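Local coordinates for universal stress protein MT1672 (Mycobacterium tuberculosis, PDB 1TQ8) that has no firmly assigned function but belongs to the universal stress protein A family, whose members are linked to survival under stress and in part bind nucleotides, at residues 78-81 against 82-85; 86-89 against 90-93; 111-114 against 115-119. All coordinates share one frame; numbering follows the deposited sequence.

Overall arrangement
The chain first runs through strand 19-23, helix 28-41 and strand 46-52, and then enters helix 79-91, which carries interaction 1 on its first turns and interaction 2 on its last. These two adjoin, their centres 12 Å apart, and both lay the helix against strands 46-52 and 97-103; interaction 2 also reaches helix 28-41. The chain next makes strand 97-103 and helix 107-117, whose last two turns, with the residues just after them, hold interaction 3, packed on strands 19-23 and 97-103 and touching neighbouring subunits. Interaction 3 lies 21 to 22 Å, centre to centre, from the others. Each contact closes only a helical turn, and the three follow in series without nesting or crossing.

Interaction 1 (78-81 against 82-85); sequences PIYE and ILHD
In Leu83, chi1 of -71° lays CG back over the preceding turn, and the extended chi2 (174°) carries CD1 on, within touch of Ile79 and Tyr80. Ile79, with both of its torsions extended, presents CG1 to that methyl, Ile79 CG1 to Leu83 CD1 being 4.2 Å. Tyr80 meets the same methyl with its ring carbon CD2, 4.3 Å from Leu83 CD1, and the approach is oblique. Ile79 CG2 lies over one face of this ring, toward its rim. Branched aliphatic groups suit Ile79 and Leu83 because both are buried: they touch Ser51 of strand 46-52, while Leu83 and Tyr80 touch Glu100 and Pro102 of strand 97-103.

On another side of the helix, Glu81 stretches out fully, and its side chain lies beside that of Asp85, both pointing the same way. Glu81 CG is 3.8 Å from Asp85 OD2, and the carboxylate planes are 80° apart. Glu81 OE1 and Asp85 OD2 are 4.4 Å apart, like charges that probably repel mildly; such residues suit a surface position where water can screen them. Asp85 is joined to Glu81 through the backbone instead, its N donating to Glu81 O at 2.8 Å. Leu83 N bonds to Ile79 O at 2.9 Å and His84 N to Tyr80 O at 2.8 Å, whereas Ile82 N reaches Pro78 O only weakly. Pro78 suits the first turn, where a ring nitrogen without a hydrogen forgoes no bond to an earlier turn. The pattern is that of an amphipathic helix laid on the parallel sheet of the universal stress protein alpha/beta fold.

Interaction 2 (86-89 against 90-93); sequences AKER and AHNA
His91 meets Lys87 and Glu88 one turn back along the helix, and its side chain can be followed outward from CB. His91 CB rests 3.6 Å from Glu88 O. His91 CG, brought back over the preceding turn by a chi1 of -75°, lies 3.6 Å from Lys87 O, which sits over one face of the imidazole. His91 ND1 is 3.5 Å from the same Lys87 O, but the geometry is wrong for a hydrogen bond; that oxygen instead accepts His91 N at 3.2 Å. Near the ring plane, at its edge, Glu88 OE1 stands 4.1 Å from His91 ND1. At the tip, His91 CE1 is 4.1 Å from Lys87 CG, a methylene of an extended lysine that runs alongside the ring.

The imidazole suits this partly exposed position: its carbon-rich surface can pack on Val98 of strand 97-103 while its nitrogens tolerate water. Ala90 is small enough to pass close to strand 46-52, where it meets Leu47 and Ile49, and its N bonds to Ala86 O at 2.9 Å. The extended Arg89 chain runs to helix 28-41, where it touches Met31 and its NH2 forms a salt bridge with Asp35.

With a carboxylate 78° from the ring plane and too distant for a direct bond, Glu88 may favour a protonated His91 through its field, while the lysine ammonium would probably oppose it.

Interaction 3 (111-114 against 115-119); sequences LVNL and ADEEK
Leu114 and Glu118 lie side by side at the end of helix 107-117, which closes in a Schellman motif: Lys119, with positive phi, is its C-prime residue, Ala120 N turns back to Ala115 O, and Lys119 N bonds weakly to Asp116 O.

Among the regular backbone bonds, Glu118 N donates to Leu114 O at 2.8 Å and Glu117 N to Asn113 O at 2.8 Å.

Apolar packing comes from Leu114 and Leu111, both buried on Val21 of strand 19-23, as suits leucine on the sheet-facing side. Leu111 also touches Ile133 of a third subunit. Ala115 is small where Ala149 of a second subunit packs on it, and Val112 meets Arg148 of that subunit.

Among polar groups, Asn113 OD1 and Glu117 OE1 stand 4.2 Å apart, amide and carboxylate planes 56° apart. A chi1 of -62° lays the Asp116 carboxylate over the preceding turn, with Asp116 OD2 3.1 Å from Val112 O, two acceptors that cannot bond and probably repel. The Glu118 carboxylate bridges Arg101 and Lys46, which probably favours its ionised form.

The CG methylene of Glu118 offers an apolar surface: Leu114 CD1 rests 3.7 Å from Glu118 CG.

Interaction 1 (78-81 against 82-85)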
# COMPACT_ATOMS: atom_id res chain seq x y z
N PRO A 78 -8.34 -13.84 -26.73
CA PRO A 78 -9.01 -14.50 -25.60
C PRO A 78 -9.60 -13.52 -24.60
O PRO A 78 -10.51 -13.86 -23.83
CB PRO A 78 -7.89 -15.32 -24.97
CG PRO A 78 -7.05 -15.70 -26.15
CD PRO A 78 -6.99 -14.40 -26.93
N ILE A 79 -9.08 -12.30 -24.58
CA ILE A 79 -9.60 -11.31 -23.65
C ILE A 79 -11.07 -10.99 -23.95
O ILE A 79 -11.85 -10.72 -23.04
CB ILE A 79 -8.73 -10.03 -23.65
CG1 ILE A 79 -9.25 -9.03 -22.62
CG2 ILE A 79 -8.68 -9.42 -25.05
CD1 ILE A 79 -8.41 -7.76 -22.54
N TYR A 80 -11.46 -11.07 -25.22
CA TYR A 80 -12.85 -10.79 -25.59
C TYR A 80 -13.85 -11.83 -25.06
O TYR A 80 -15.00 -11.50 -24.77
CB TYR A 80 -12.98 -10.63 -27.10
CG TYR A 80 -12.34 -9.34 -27.58
CD1 TYR A 80 -11.12 -9.36 -28.26
CD2 TYR A 80 -12.90 -8.10 -27.27
CE1 TYR A 80 -10.50 -8.19 -28.63
CE2 TYR A 80 -12.27 -6.91 -27.63
CZ TYR A 80 -11.06 -6.97 -28.31
OH TYR A 80 -10.42 -5.80 -28.68
N GLU A 81 -13.41 -13.08 -24.91
CA GLU A 81 -14.29 -14.12 -24.39
C GLU A 81 -14.53 -13.84 -22.91
O GLU A 81 -15.65 -13.94 -22.41
CB GLU A 81 -13.64 -15.50 -24.56
CG GLU A 81 -14.45 -16.61 -23.94
CD GLU A 81 -13.92 -17.99 -24.29
OE1 GLU A 81 -14.55 -18.99 -23.87
OE2 GLU A 81 -12.88 -18.09 -24.97
N ILE A 82 -13.45 -13.47 -22.22
CA ILE A 82 -13.52 -13.12 -20.81
C ILE A 82 -14.44 -11.91 -20.66
O ILE A 82 -15.28 -11.87 -19.76
CB ILE A 82 -12.12 -12.76 -20.26
CG1 ILE A 82 -11.26 -14.02 -20.16
CG2 ILE A 82 -12.24 -12.06 -18.90
CD1 ILE A 82 -9.81 -13.74 -19.83
N LEU A 83 -14.30 -10.93 -21.53
CA LEU A 83 -15.15 -9.76 -21.42
C LEU A 83 -16.60 -10.14 -21.68
O LEU A 83 -17.50 -9.72 -20.94
CB LEU A 83 -14.69 -8.67 -22.39
CG LEU A 83 -13.37 -8.00 -21.99
CD1 LEU A 83 -12.94 -7.05 -23.08
CD2 LEU A 83 -13.52 -7.25 -20.66
N HIS A 84 -16.81 -10.94 -22.71
CA HIS A 84 -18.16 -11.40 -23.06
C HIS A 84 -18.81 -12.12 -21.88
O HIS A 84 -19.94 -11.82 -21.50
CB HIS A 84 -18.10 -12.33 -24.28
CG HIS A 84 -19.40 -12.99 -24.59
ND1 HIS A 84 -20.42 -12.34 -25.25
CD2 HIS A 84 -19.87 -14.23 -24.31
CE1 HIS A 84 -21.46 -13.15 -25.36
NE2 HIS A 84 -21.15 -14.31 -24.79
N ASP A 85 -18.09 -13.06 -21.29
CA ASP A 85 -18.63 -13.79 -20.16
C ASP A 85 -18.91 -12.85 -18.99
O ASP A 85 -19.94 -12.98 -18.32
CB ASP A 85 -17.69 -14.90 -19.73
CG ASP A 85 -17.52 -15.96 -20.80
OD1 ASP A 85 -18.38 -16.04 -21.71
OD2 ASP A 85 -16.53 -16.72 -20.73

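Interaction 2 (86-89 against 90-93)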
# COMPACT_ATOMS: atom_id res chain seq x y z
N ALA A 86 -18.02 -11.90 -18.74
CA ALA A 86 -18.23 -10.98 -17.63
C ALA A 86 -19.51 -10.19 -17.89
O ALA A 86 -20.28 -9.92 -16.98
CB ALA A 86 -17.04 -10.02 -17.50
N LYS A 87 -19.71 -9.81 -19.14
CA LYS A 87 -20.89 -9.06 -19.51
C LYS A 87 -22.13 -9.92 -19.26
O LYS A 87 -23.14 -9.42 -18.78
CB LYS A 87 -20.78 -8.65 -20.98
CG LYS A 87 -21.81 -7.67 -21.47
CD LYS A 87 -21.41 -7.16 -22.84
CE LYS A 87 -22.54 -6.41 -23.53
NZ LYS A 87 -22.18 -6.02 -24.92
N GLU A 88 -22.05 -11.21 -19.58
CA GLU A 88 -23.19 -12.10 -19.37
C GLU A 88 -23.52 -12.23 -17.89
O GLU A 88 -24.68 -12.21 -17.50
CB GLU A 88 -22.92 -13.50 -19.95
CG GLU A 88 -22.81 -13.52 -21.47
CD GLU A 88 -24.16 -13.31 -22.18
OE1 GLU A 88 -24.91 -12.38 -21.80
OE2 GLU A 88 -24.45 -14.07 -23.13
N ARG A 89 -22.49 -12.35 -17.07
CA ARG A 89 -22.73 -12.48 -15.64
C ARG A 89 -23.27 -11.18 -15.06
O ARG A 89 -24.11 -11.20 -14.17
CB ARG A 89 -21.45 -12.91 -14.93
CG ARG A 89 -21.66 -13.19 -13.46
CD ARG A 89 -20.70 -14.24 -12.95
NE ARG A 89 -20.98 -14.57 -11.56
CZ ARG A 89 -20.39 -15.56 -10.90
NH1 ARG A 89 -19.49 -16.32 -11.50
NH2 ARG A 89 -20.70 -15.78 -9.63
N ALA A 90 -22.80 -10.04 -15.56
CA ALA A 90 -23.30 -8.77 -15.04
C ALA A 90 -24.81 -8.70 -15.25
O ALA A 90 -25.55 -8.34 -14.33
CB ALA A 90 -22.61 -7.59 -15.74
N HIS A 91 -25.27 -9.03 -16.45
CA HIS A 91 -26.70 -9.01 -16.75
C HIS A 91 -27.47 -9.91 -15.78
O HIS A 91 -28.42 -9.47 -15.14
CB HIS A 91 -26.95 -9.45 -18.20
CG HIS A 91 -26.61 -8.39 -19.22
ND1 HIS A 91 -26.12 -8.70 -20.47
CD2 HIS A 91 -26.69 -7.04 -19.17
CE1 HIS A 91 -25.91 -7.58 -21.15
NE2 HIS A 91 -26.25 -6.56 -20.38
N ASN A 92 -27.04 -11.16 -15.64
CA ASN A 92 -27.72 -12.07 -14.73
C ASN A 92 -27.73 -11.58 -13.30
O ASN A 92 -28.36 -12.18 -12.43
CB ASN A 92 -27.08 -13.46 -14.77
CG ASN A 92 -27.08 -14.05 -16.16
OD1 ASN A 92 -27.87 -13.64 -17.01
ND2 ASN A 92 -26.20 -15.01 -16.40
N ALA A 93 -27.02 -10.49 -13.03
CA ALA A 93 -26.98 -9.95 -11.68
C ALA A 93 -27.83 -8.70 -11.58
O ALA A 93 -27.77 -7.98 -10.59
CB ALA A 93 -25.55 -9.66 -11.28

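Interaction 3 (111-114 against 115-119)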
# COMPACT_ATOMS: atom_id res chain seq x y z
N LEU A 111 -6.58 2.74 -16.35
CA LEU A 111 -7.80 2.81 -15.55
C LEU A 111 -8.13 4.26 -15.14
O LEU A 111 -9.29 4.68 -15.19
CB LEU A 111 -7.70 1.91 -14.32
CG LEU A 111 -8.95 1.81 -13.45
CD1 LEU A 111 -10.07 1.17 -14.26
CD2 LEU A 111 -8.67 0.98 -12.18
N VAL A 112 -7.12 5.02 -14.75
CA VAL A 112 -7.33 6.41 -14.36
C VAL A 112 -7.87 7.17 -15.57
O VAL A 112 -8.77 8.01 -15.45
CB VAL A 112 -6.00 7.06 -13.87
CG1 VAL A 112 -6.14 8.57 -13.76
CG2 VAL A 112 -5.61 6.47 -12.53
N ASN A 113 -7.31 6.87 -16.74
CA ASN A 113 -7.71 7.52 -17.98
C ASN A 113 -9.17 7.19 -18.31
O ASN A 113 -9.95 8.06 -18.70
CB ASN A 113 -6.81 7.07 -19.14
CG ASN A 113 -7.08 7.84 -20.42
OD1 ASN A 113 -6.77 9.03 -20.53
ND2 ASN A 113 -7.69 7.18 -21.39
N LEU A 114 -9.53 5.92 -18.14
CA LEU A 114 -10.89 5.49 -18.41
C LEU A 114 -11.86 6.18 -17.47
O LEU A 114 -12.90 6.68 -17.90
CB LEU A 114 -10.97 3.97 -18.28
CG LEU A 114 -12.34 3.30 -18.38
CD1 LEU A 114 -13.06 3.76 -19.63
CD2 LEU A 114 -12.15 1.79 -18.38
N ALA A 115 -11.51 6.23 -16.18
CA ALA A 115 -12.36 6.87 -15.18
C ALA A 115 -12.58 8.33 -15.53
O ALA A 115 -13.66 8.87 -15.35
CB ALA A 115 -11.72 6.77 -13.81
N ASP A 116 -11.53 8.97 -16.03
CA ASP A 116 -11.64 10.37 -16.41
C ASP A 116 -12.47 10.50 -17.68
O ASP A 116 -13.33 11.38 -17.77
CB ASP A 116 -10.25 10.96 -16.64
CG ASP A 116 -9.37 10.94 -15.39
OD1 ASP A 116 -8.15 11.24 -15.52
OD2 ASP A 116 -9.88 10.65 -14.28
N GLU A 117 -12.22 9.63 -18.65
CA GLU A 117 -12.92 9.67 -19.92
C GLU A 117 -14.41 9.35 -19.82
O GLU A 117 -15.22 9.91 -20.55
CB GLU A 117 -12.24 8.70 -20.89
CG GLU A 117 -12.21 9.19 -22.33
CD GLU A 117 -11.47 10.51 -22.49
OE1 GLU A 117 -10.24 10.54 -22.28
OE2 GLU A 117 -12.13 11.52 -22.82
N GLU A 118 -14.77 8.46 -18.90
CA GLU A 118 -16.16 8.07 -18.72
C GLU A 118 -16.77 8.73 -17.48
O GLU A 118 -17.91 8.45 -17.11
CB GLU A 118 -16.25 6.54 -18.60
CG GLU A 118 -16.10 5.80 -19.93
CD GLU A 118 -17.42 5.68 -20.69
OE1 GLU A 118 -17.41 5.30 -21.88
OE2 GLU A 118 -18.48 5.96 -20.08
N LYS A 119 -16.01 9.60 -16.83
CA LYS A 119 -16.50 10.28 -15.64
C LYS A 119 -17.03 9.29 -14.60
O LYS A 119 -18.10 9.50 -14.02
CB LYS A 119 -17.59 11.28 -16.04
CG LYS A 119 -17.02 12.50 -16.79
CD LYS A 119 -18.07 13.23 -17.63
CE LYS A 119 -18.49 12.39 -18.83
NZ LYS A 119 -19.51 13.09 -19.67